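Local coordinates for protein glycerate dehydrogenase/glyoxylate reductase (Thermus thermophilus, PDB 2CUK) that probably reduces glyoxylate and hydroxypyruvate to the corresponding 2-hydroxyacids with a nicotinamide cofactor, at residues 108-113 with 140-145; 158-163 with 168-173; 217-220 with 224-227; 188-191 with 196-199. All coordinates share one frame; numbering follows the deposited sequence.

Interaction 1: residues 108-113 with 140-145; sequences ALLLAV and LDLQGL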
loop_
_atom_site.group_PDB
_atom_site.type_symbol
_atom_site.label_atom_id
_atom_site.label_comp_id
_atom_site.label_asym_id
_atom_site.label_seq_id
_atom_site.Cartn_x
_atom_site.Cartn_y
_atom_site.Cartn_z
ATOM N N ALA A 108 3.265 2.623 1.475
ATOM C CA ALA A 108 2.856 1.345 0.903
ATOM C C ALA A 108 3.393 0.191 1.757
ATOM O O ALA A 108 2.705 -0.809 1.963
ATOM C CB ALA A 108 3.367 1.226 -0.527
ATOM N N LEU A 109 4.622 0.338 2.248
ATOM C CA LEU A 109 5.251 -0.685 3.081
ATOM C C LEU A 109 4.602 -0.752 4.461
ATOM O O LEU A 109 4.422 -1.835 5.021
ATOM C CB LEU A 109 6.757 -0.410 3.222
ATOM C CG LEU A 109 7.628 -0.708 1.992
ATOM C CD1 LEU A 109 9.068 -0.255 2.243
ATOM C CD2 LEU A 109 7.582 -2.202 1.686
ATOM N N LEU A 110 4.250 0.403 5.014
ATOM C CA LEU A 110 3.596 0.428 6.319
ATOM C C LEU A 110 2.287 -0.357 6.221
ATOM O O LEU A 110 2.002 -1.218 7.053
ATOM C CB LEU A 110 3.310 1.872 6.750
ATOM C CG LEU A 110 2.362 2.061 7.943
ATOM C CD1 LEU A 110 2.817 1.215 9.123
ATOM C CD2 LEU A 110 2.313 3.527 8.324
ATOM N N LEU A 111 1.500 -0.060 5.190
ATOM C CA LEU A 111 0.223 -0.733 4.981
ATOM C C LEU A 111 0.425 -2.197 4.615
ATOM O O LEU A 111 -0.352 -3.056 5.033
ATOM C CB LEU A 111 -0.573 -0.025 3.883
ATOM C CG LEU A 111 -1.115 1.360 4.248
ATOM C CD1 LEU A 111 -1.599 2.087 2.998
ATOM C CD2 LEU A 111 -2.249 1.195 5.254
ATOM N N ALA A 112 1.472 -2.482 3.845
ATOM C CA ALA A 112 1.757 -3.853 3.446
ATOM C C ALA A 112 1.993 -4.730 4.674
ATOM O O ALA A 112 1.505 -5.852 4.745
ATOM C CB ALA A 112 2.976 -3.891 2.543
ATOM N N VAL A 113 2.751 -4.205 5.632
ATOM C CA VAL A 113 3.073 -4.920 6.863
ATOM C C VAL A 113 1.909 -4.910 7.851
ATOM O O VAL A 113 1.473 -5.960 8.319
ATOM C CB VAL A 113 4.313 -4.298 7.562
ATOM C CG1 VAL A 113 4.545 -4.955 8.924
ATOM C CG2 VAL A 113 5.540 -4.467 6.687
ATOM N N LEU A 140 -3.137 -4.622 11.990
ATOM C CA LEU A 140 -3.210 -3.511 12.928
ATOM C C LEU A 140 -3.975 -2.326 12.365
ATOM O O LEU A 140 -3.650 -1.834 11.284
ATOM C CB LEU A 140 -1.806 -3.024 13.291
ATOM C CG LEU A 140 -0.806 -3.984 13.925
ATOM C CD1 LEU A 140 0.488 -3.225 14.196
ATOM C CD2 LEU A 140 -1.372 -4.558 15.212
ATOM N N ASP A 141 -4.994 -1.873 13.092
ATOM C CA ASP A 141 -5.744 -0.694 12.681
ATOM C C ASP A 141 -4.773 0.448 12.979
ATOM O O ASP A 141 -4.176 0.486 14.055
ATOM C CB ASP A 141 -7.008 -0.535 13.529
ATOM C CG ASP A 141 -8.093 -1.523 13.151
ATOM O OD1 ASP A 141 -8.672 -1.380 12.056
ATOM O OD2 ASP A 141 -8.366 -2.445 13.943
ATOM N N LEU A 142 -4.612 1.373 12.039
ATOM C CA LEU A 142 -3.676 2.481 12.215
ATOM C C LEU A 142 -4.197 3.669 13.012
ATOM O O LEU A 142 -3.417 4.434 13.572
ATOM C CB LEU A 142 -3.201 2.974 10.845
ATOM C CG LEU A 142 -2.474 1.941 9.979
ATOM C CD1 LEU A 142 -2.097 2.573 8.637
ATOM C CD2 LEU A 142 -1.237 1.447 10.707
ATOM N N GLN A 143 -5.514 3.824 13.061
ATOM C CA GLN A 143 -6.128 4.941 13.767
ATOM C C GLN A 143 -5.702 5.062 15.230
ATOM O O GLN A 143 -5.872 4.134 16.020
ATOM C CB GLN A 143 -7.650 4.834 13.662
ATOM C CG GLN A 143 -8.178 4.973 12.227
ATOM C CD GLN A 143 -7.568 3.961 11.261
ATOM O OE1 GLN A 143 -7.683 2.750 11.456
ATOM N NE2 GLN A 143 -6.918 4.458 10.212
ATOM N N GLY A 144 -5.138 6.213 15.578
ATOM C CA GLY A 144 -4.704 6.446 16.941
ATOM C C GLY A 144 -3.281 6.012 17.238
ATOM O O GLY A 144 -2.728 6.393 18.267
ATOM N N LEU A 145 -2.683 5.210 16.358
ATOM C CA LEU A 145 -1.313 4.760 16.576
ATOM C C LEU A 145 -0.329 5.890 16.326
ATOM O O LEU A 145 -0.620 6.840 15.593
ATOM C CB LEU A 145 -0.974 3.573 15.667
ATOM C CG LEU A 145 -1.468 2.194 16.118
ATOM C CD1 LEU A 145 -2.983 2.185 16.219
ATOM C CD2 LEU A 145 -0.995 1.146 15.127
#

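Interaction 2: residues 158-163 with 168-173; sequences AVAKRA and MRVVYH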
loop_
_atom_site.group_PDB
_atom_site.type_symbol
_atom_site.label_atom_id
_atom_site.label_comp_id
_atom_site.label_asym_id
_atom_site.label_seq_id
_atom_site.Cartn_x
_atom_site.Cartn_y
_atom_site.Cartn_z
ATOM N N ALA A 158 6.827 14.509 4.182
ATOM C CA ALA A 158 5.824 14.026 3.238
ATOM C C ALA A 158 5.167 12.780 3.826
ATOM O O ALA A 158 3.971 12.568 3.668
ATOM C CB ALA A 158 6.473 13.693 1.903
ATOM N N VAL A 159 5.956 11.956 4.513
ATOM C CA VAL A 159 5.409 10.744 5.115
ATOM C C VAL A 159 4.434 11.115 6.233
ATOM O O VAL A 159 3.338 10.554 6.329
ATOM C CB VAL A 159 6.538 9.833 5.668
ATOM C CG1 VAL A 159 5.939 8.696 6.481
ATOM C CG2 VAL A 159 7.365 9.262 4.498
ATOM N N ALA A 160 4.828 12.075 7.062
ATOM C CA ALA A 160 3.991 12.528 8.165
ATOM C C ALA A 160 2.639 13.035 7.676
ATOM O O ALA A 160 1.610 12.770 8.295
ATOM C CB ALA A 160 4.707 13.630 8.946
ATOM N N LYS A 161 2.640 13.772 6.568
ATOM C CA LYS A 161 1.392 14.300 6.028
ATOM C C LYS A 161 0.446 13.167 5.655
ATOM O O LYS A 161 -0.749 13.216 5.947
ATOM C CB LYS A 161 1.663 15.171 4.796
ATOM C CG LYS A 161 2.191 16.576 5.110
ATOM C CD LYS A 161 1.058 17.579 5.352
ATOM C CE LYS A 161 0.284 17.290 6.634
ATOM N NZ LYS A 161 -0.937 18.150 6.778
ATOM N N ARG A 162 0.985 12.146 5.000
ATOM C CA ARG A 162 0.171 11.009 4.603
ATOM C C ARG A 162 -0.352 10.286 5.838
ATOM O O ARG A 162 -1.530 9.945 5.921
ATOM C CB ARG A 162 1.001 10.051 3.747
ATOM C CG ARG A 162 1.268 10.569 2.342
ATOM C CD ARG A 162 2.538 9.951 1.770
ATOM N NE ARG A 162 2.727 10.291 0.365
ATOM C CZ ARG A 162 3.067 11.492 -0.088
ATOM N NH1 ARG A 162 3.270 12.503 0.753
ATOM N NH2 ARG A 162 3.189 11.685 -1.394
ATOM N N ALA A 163 0.536 10.065 6.798
ATOM C CA ALA A 163 0.185 9.374 8.027
ATOM C C ALA A 163 -0.994 10.026 8.742
ATOM O O ALA A 163 -1.883 9.333 9.235
ATOM C CB ALA A 163 1.396 9.321 8.954
ATOM N N MET A 168 -3.253 8.641 12.124
ATOM C CA MET A 168 -2.102 8.366 12.972
ATOM C C MET A 168 -1.600 9.628 13.653
ATOM O O MET A 168 -1.806 10.734 13.160
ATOM C CB MET A 168 -0.945 7.773 12.154
ATOM C CG MET A 168 -1.214 6.394 11.578
ATOM S SD MET A 168 0.303 5.630 10.989
ATOM C CE MET A 168 0.988 5.015 12.524
ATOM N N ARG A 169 -0.942 9.449 14.793
ATOM C CA ARG A 169 -0.359 10.567 15.461
ATOM C C ARG A 169 1.092 10.582 15.087
ATOM O O ARG A 169 1.695 9.555 14.807
ATOM C CB ARG A 169 -0.508 10.360 16.968
ATOM C CG ARG A 169 -1.822 10.927 17.507
ATOM C CD ARG A 169 -2.480 9.991 18.528
ATOM N NE ARG A 169 -2.075 10.347 19.891
ATOM C CZ ARG A 169 -3.048 10.474 20.814
ATOM N NH1 ARG A 169 -4.311 10.283 20.477
ATOM N NH2 ARG A 169 -2.726 10.763 22.078
ATOM N N VAL A 170 1.678 11.770 14.994
ATOM C CA VAL A 170 3.060 11.872 14.544
ATOM C C VAL A 170 4.016 12.538 15.528
ATOM O O VAL A 170 3.694 13.559 16.134
ATOM C CB VAL A 170 3.140 12.638 13.208
ATOM C CG1 VAL A 170 4.600 12.798 12.785
ATOM C CG2 VAL A 170 2.351 11.897 12.136
ATOM N N VAL A 171 5.193 11.939 15.677
ATOM C CA VAL A 171 6.244 12.467 16.542
ATOM C C VAL A 171 7.532 12.272 15.760
ATOM O O VAL A 171 7.554 11.517 14.783
ATOM C CB VAL A 171 6.333 11.706 17.892
ATOM C CG1 VAL A 171 5.010 11.798 18.630
ATOM C CG2 VAL A 171 6.715 10.254 17.651
ATOM N N TYR A 172 8.604 12.944 16.160
ATOM C CA TYR A 172 9.847 12.785 15.421
ATOM C C TYR A 172 11.104 13.137 16.190
ATOM O O TYR A 172 11.066 13.824 17.211
ATOM C CB TYR A 172 9.801 13.624 14.136
ATOM C CG TYR A 172 10.022 15.111 14.343
ATOM C CD1 TYR A 172 11.268 15.695 14.092
ATOM C CD2 TYR A 172 8.991 15.931 14.794
ATOM C CE1 TYR A 172 11.477 17.065 14.283
ATOM C CE2 TYR A 172 9.188 17.298 14.992
ATOM C CZ TYR A 172 10.431 17.859 14.735
ATOM O OH TYR A 172 10.618 19.214 14.925
ATOM N N HIS A 173 12.222 12.636 15.685
ATOM C CA HIS A 173 13.525 12.921 16.253
ATOM C C HIS A 173 14.392 13.321 15.075
ATOM O O HIS A 173 14.246 12.779 13.982
ATOM C CB HIS A 173 14.131 11.696 16.934
ATOM C CG HIS A 173 15.546 11.906 17.377
ATOM N ND1 HIS A 173 15.890 12.806 18.362
ATOM C CD2 HIS A 173 16.711 11.385 16.921
ATOM C CE1 HIS A 173 17.205 12.833 18.493
ATOM N NE2 HIS A 173 17.727 11.980 17.630
#

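Interaction 3: residues 217-220 with 224-227; sequences FAMK and ILLN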
loop_
_atom_site.group_PDB
_atom_site.type_symbol
_atom_site.label_atom_id
_atom_site.label_comp_id
_atom_site.label_asym_id
_atom_site.label_seq_id
_atom_site.Cartn_x
_atom_site.Cartn_y
_atom_site.Cartn_z
ATOM N N PHE A 217 15.242 -3.823 20.207
ATOM C CA PHE A 217 14.524 -4.427 21.320
ATOM C C PHE A 217 14.029 -3.376 22.309
ATOM O O PHE A 217 13.320 -3.695 23.259
ATOM C CB PHE A 217 15.406 -5.467 22.011
ATOM C CG PHE A 217 15.481 -6.771 21.268
ATOM C CD1 PHE A 217 14.415 -7.664 21.303
ATOM C CD2 PHE A 217 16.602 -7.096 20.512
ATOM C CE1 PHE A 217 14.461 -8.869 20.595
ATOM C CE2 PHE A 217 16.663 -8.298 19.796
ATOM C CZ PHE A 217 15.588 -9.187 19.840
ATOM N N ALA A 218 14.394 -2.117 22.076
ATOM C CA ALA A 218 13.938 -1.026 22.932
ATOM C C ALA A 218 12.592 -0.568 22.380
ATOM O O ALA A 218 11.801 0.064 23.075
ATOM C CB ALA A 218 14.935 0.130 22.919
ATOM N N MET A 219 12.338 -0.885 21.113
ATOM C CA MET A 219 11.068 -0.527 20.493
ATOM C C MET A 219 9.975 -1.332 21.199
ATOM O O MET A 219 10.256 -2.371 21.798
ATOM C CB MET A 219 11.110 -0.849 18.993
ATOM C CG MET A 219 11.990 0.109 18.193
ATOM S SD MET A 219 12.123 -0.288 16.433
ATOM C CE MET A 219 10.362 -0.228 15.938
ATOM N N LYS A 220 8.733 -0.870 21.153
ATOM C CA LYS A 220 7.731 -1.650 21.868
ATOM C C LYS A 220 7.414 -2.979 21.180
ATOM O O LYS A 220 7.560 -3.142 19.981
ATOM C CB LYS A 220 6.435 -0.837 22.226
ATOM C CG LYS A 220 5.711 -0.162 21.045
ATOM C CD LYS A 220 5.076 1.215 21.415
ATOM C CE LYS A 220 3.551 1.132 21.640
ATOM N NZ LYS A 220 2.986 2.410 22.098
ATOM N N ILE A 224 6.324 -1.753 14.522
ATOM C CA ILE A 224 6.726 -1.977 13.138
ATOM C C ILE A 224 7.895 -1.055 12.789
ATOM O O ILE A 224 7.892 0.122 13.150
ATOM C CB ILE A 224 5.585 -1.657 12.146
ATOM C CG1 ILE A 224 4.421 -2.631 12.340
ATOM C CG2 ILE A 224 6.117 -1.730 10.712
ATOM C CD1 ILE A 224 3.196 -2.285 11.500
ATOM N N LEU A 225 8.889 -1.596 12.092
ATOM C CA LEU A 225 10.042 -0.813 11.661
ATOM C C LEU A 225 10.008 -0.636 10.147
ATOM O O LEU A 225 9.809 -1.599 9.408
ATOM C CB LEU A 225 11.351 -1.512 12.036
ATOM C CG LEU A 225 12.611 -0.848 11.462
ATOM C CD1 LEU A 225 12.850 0.498 12.143
ATOM C CD2 LEU A 225 13.811 -1.761 11.665
ATOM N N LEU A 226 10.212 0.596 9.692
ATOM C CA LEU A 226 10.223 0.894 8.265
ATOM C C LEU A 226 11.543 1.567 7.890
ATOM O O LEU A 226 12.032 2.442 8.610
ATOM C CB LEU A 226 9.065 1.833 7.906
ATOM C CG LEU A 226 7.630 1.387 8.207
ATOM C CD1 LEU A 226 6.667 2.506 7.840
ATOM C CD2 LEU A 226 7.302 0.118 7.424
ATOM N N ASN A 227 12.131 1.153 6.775
ATOM C CA ASN A 227 13.372 1.772 6.321
ATOM C C ASN A 227 13.435 1.867 4.804
ATOM O O ASN A 227 13.613 0.864 4.112
ATOM C CB ASN A 227 14.601 1.010 6.834
ATOM C CG ASN A 227 15.909 1.696 6.456
ATOM O OD1 ASN A 227 15.936 2.900 6.192
ATOM N ND2 ASN A 227 16.999 0.937 6.442
#

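Interaction 4: residues 188-191 with 196-199; sequences EELL and VVSL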
loop_
_atom_site.group_PDB
_atom_site.type_symbol
_atom_site.label_atom_id
_atom_site.label_comp_id
_atom_site.label_asym_id
_atom_site.label_seq_id
_atom_site.Cartn_x
_atom_site.Cartn_y
_atom_site.Cartn_z
ATOM N N GLU A 188 15.614 8.011 22.176
ATOM C CA GLU A 188 15.205 7.091 23.229
ATOM C C GLU A 188 13.699 7.121 23.503
ATOM O O GLU A 188 13.052 6.075 23.529
ATOM C CB GLU A 188 15.974 7.405 24.520
ATOM C CG GLU A 188 17.497 7.268 24.408
ATOM C CD GLU A 188 18.128 8.211 23.384
ATOM O OE1 GLU A 188 17.808 9.421 23.392
ATOM O OE2 GLU A 188 18.961 7.740 22.575
ATOM N N GLU A 189 13.132 8.309 23.712
ATOM C CA GLU A 189 11.689 8.390 23.943
ATOM C C GLU A 189 10.867 8.004 22.700
ATOM O O GLU A 189 9.795 7.422 22.790
ATOM C CB GLU A 189 11.319 9.802 24.414
ATOM C CG GLU A 189 9.804 9.987 24.555
ATOM C CD GLU A 189 9.493 11.172 25.445
ATOM O OE1 GLU A 189 10.127 12.209 25.285
ATOM O OE2 GLU A 189 8.546 11.079 26.229
ATOM N N LEU A 190 11.377 8.374 21.509
ATOM C CA LEU A 190 10.615 7.994 20.323
ATOM C C LEU A 190 10.475 6.473 20.194
ATOM O O LEU A 190 9.406 5.942 19.921
ATOM C CB LEU A 190 11.331 8.556 19.095
ATOM C CG LEU A 190 10.772 7.998 17.784
ATOM C CD1 LEU A 190 10.246 9.098 16.860
ATOM C CD2 LEU A 190 11.814 7.223 16.978
ATOM N N LEU A 191 11.609 5.763 20.369
ATOM C CA LEU A 191 11.568 4.308 20.261
ATOM C C LEU A 191 10.622 3.711 21.295
ATOM O O LEU A 191 10.009 2.670 21.095
ATOM C CB LEU A 191 12.984 3.764 20.493
ATOM C CG LEU A 191 13.998 4.259 19.461
ATOM C CD1 LEU A 191 15.398 3.695 19.716
ATOM C CD2 LEU A 191 13.630 3.855 18.034
ATOM N N VAL A 196 5.016 2.721 15.215
ATOM C CA VAL A 196 5.692 2.512 13.942
ATOM C C VAL A 196 6.891 3.454 13.894
ATOM O O VAL A 196 6.747 4.651 14.125
ATOM C CB VAL A 196 4.783 2.853 12.735
ATOM C CG1 VAL A 196 5.556 2.646 11.434
ATOM C CG2 VAL A 196 3.527 1.988 12.755
ATOM N N VAL A 197 8.071 2.915 13.619
ATOM C CA VAL A 197 9.270 3.739 13.512
ATOM C C VAL A 197 9.717 3.728 12.056
ATOM O O VAL A 197 9.927 2.666 11.480
ATOM C CB VAL A 197 10.430 3.192 14.376
ATOM C CG1 VAL A 197 11.679 4.045 14.159
ATOM C CG2 VAL A 197 10.033 3.185 15.851
ATOM N N SER A 198 9.856 4.908 11.459
ATOM C CA SER A 198 10.283 4.999 10.067
ATOM C C SER A 198 11.570 5.814 9.988
ATOM O O SER A 198 11.667 6.904 10.564
ATOM C CB SER A 198 9.187 5.647 9.211
ATOM O OG SER A 198 9.489 5.532 7.829
ATOM N N LEU A 199 12.560 5.279 9.280
ATOM C CA LEU A 199 13.852 5.942 9.151
ATOM C C LEU A 199 13.948 6.820 7.909
ATOM O O LEU A 199 13.599 6.399 6.801
ATOM C CB LEU A 199 14.970 4.895 9.146
ATOM C CG LEU A 199 14.884 3.908 10.311
ATOM C CD1 LEU A 199 16.031 2.910 10.221
ATOM C CD2 LEU A 199 14.920 4.665 11.643
#

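Interaction 1: residues 108-113 with 140-145
Leu142 reaches from its loop toward helix residues Leu110 and Leu111 and offers each a different methyl group. Its CD1 meets CD2 of Leu111 at 3.7 Å, the two side chains crossing at about a right angle, so that one branch end rather than a whole flank makes the touch. The other methyl, CD2, lies 4.4 Å from Leu110 CD1, a looser approach. Leu110 gets there because its CG stands anti to the backbone N (chi1 167°), which carries its end nearer to the loop than its first bond would suggest. Branched leucine suits all three buried places: its forked end fills space on two sides and asks for no polar partner. Leu142 also begins a type II beta turn closed by Leu145 N to Leu142 O at 3.0 Å. Gly144 suits its third position, where the positive phi of 89° would press a side chain against the preceding carbonyl. The second subunit is close too: Leu111 packs on its Ala108, and Asp141 hydrogen-bonds to its Thr285. Around this packing, helix 99-114 lies on the parallel sheet, Leu110 touching Leu226 of strand 224-227, while the loop leads into strand 146-150.

Interaction 2: residues 158-163 with 168-173
The flat peptide carbonyl of Ala163 is met by Met168, whose backbone N donates to Ala163 O at 3.3 Å. The donor is tilted 34° from the carbonyl plane, and the N-H...O angle of 156° makes this a long but fairly straight bond. Met168 CB also packs against the same oxygen, Ala163 O, 3.4 Å away. The carbonyl of Ala158, five residues earlier, is approached on both faces: Arg162 N comes from one, as part of the helix, and Arg162 NH1 from the other, at 3.0 Å from Ala158 O and well above the plane. That bond, joined by salt bridges to Glu100 and Asp104, should fix the rotation of the guanidinium group on the side of the helix turned from the strand.

Apolar packing completes the contact. Val170 points toward the helix and divides its methyls between two alanines. With CG1 anti to the backbone N (chi1 177°), that branch meets Ala160 CB at 3.9 Å, while CG2 faces Ala163 CB at 4.2 Å. Small alanines suit these places because they let helix and strand come close, Ala160 CA and Val170 CA being 6.5 Å apart.

Helix 154-165 and strand 169-173 belong to the beta-alpha-beta unit that starts with strand 146-150, as expected of a Rossmann-type NAD-binding domain. Ala160 and Ala163 also touch Leu149 and Leu147 of that first strand, and helix 99-114 packs alongside through Ala103 and Leu107.

Interaction 3: residues 217-220 with 224-227
Met219 is the one residue of 217-220 that packs on strand 224-227, and it does so through the end of its side chain. The methyl CE lies 3.7 Å from Ile224 O and 4.2 Å from Leu225 CB, so it rests on the peptide joining these two residues rather than between their side chains. An extended start (chi2 177°) sends the sulfur outward from the loop, and the bend at chi3 (58°) turns the methyl onto the strand. Long and unbranched, methionine suits a loop whose backbone stays well back: even the nearest pair, Met219 CA and Ile224 CA, is 8.7 Å apart. Ile224 points away from the loop, and its side chain touches Val113 of helix 99-114.

The rest of the loop is looser. Phe217 and Ala218 lie exposed, far from the strand. Lys220, partly exposed, sends its amine to a salt bridge with Asp195, where a long charged chain can remain near solvent.

Ile224 O already accepts from Val197 N in the neighbouring strand, and His246 NE2 holds the loop backbone at Met219 O. Contact chemistry is chiefly van der Waals, a methyl resting on a carbonyl and on Leu225 CB; the thioether, long and readily bent, suits this apolar place over the sheet.

Interaction 4: residues 188-191 with 196-199
Leu190 is the first residue along 188-191 to meet the strand, since Glu188 and Glu189 before it lie exposed, as suits their charges; Glu189 N is hydrogen-bonded to Ser186 OG. With CG anti to the backbone N (chi1 169°), Leu190 carries its end toward Val197, and CD2 lies 4.3 Å from Val197 CG1. Its nearly eclipsed chi2 of 121° suggests that this end is strained or less surely placed.

Next comes Leu191, whose first bond points away from the strand. With CD1 anti to CA (chi2 180°), the other branch, Leu191 CD2, is folded back and lies 4.3 Å from Val197 CG2. One valine thus serves two successive leucines, a methyl for each. Valine suits the place: branched at CB, it presents two methyls close to the backbone of a strand, while the longer leucines span the distance from the helix. Even the nearest pair, Leu191 CA and Val197 CA, is 7.2 Å apart.

Strand 196-199 runs inside the parallel sheet, between strands 146-150 and 224-227. Helix 187-193 packs on the face to which Val197 points, where Leu190 also touches Val150. Val196 and Ser198 turn to the other face and meet Leu110 and Thr106 of helix 99-114.

How the interactions relate
All four contacts are buried and lie in the nucleotide-binding domain around one parallel sheet. Interactions 3 and 4 are closest, their centres about 7 Å apart: their strands are hydrogen-bonded neighbours, and Met219 joins the leucines of helix 187-193 around Val197. Interaction 1 lies on the opposite face, where helix 99-114 rests on both of these strands. Interaction 2 sits toward the edge strand, touching interaction 1 through the probable hydrogen bond from Arg169 N to Leu145 O and interaction 4 through Val171 and Leu190. Interactions 1 and 4 join apolar side chains alone, interaction 3 also lays a methyl on a backbone carbonyl, and interaction 2, between helix and strand of a beta-alpha-beta crossover, adds a backbone hydrogen bond. Interactions 1 and 2 also border the second subunit.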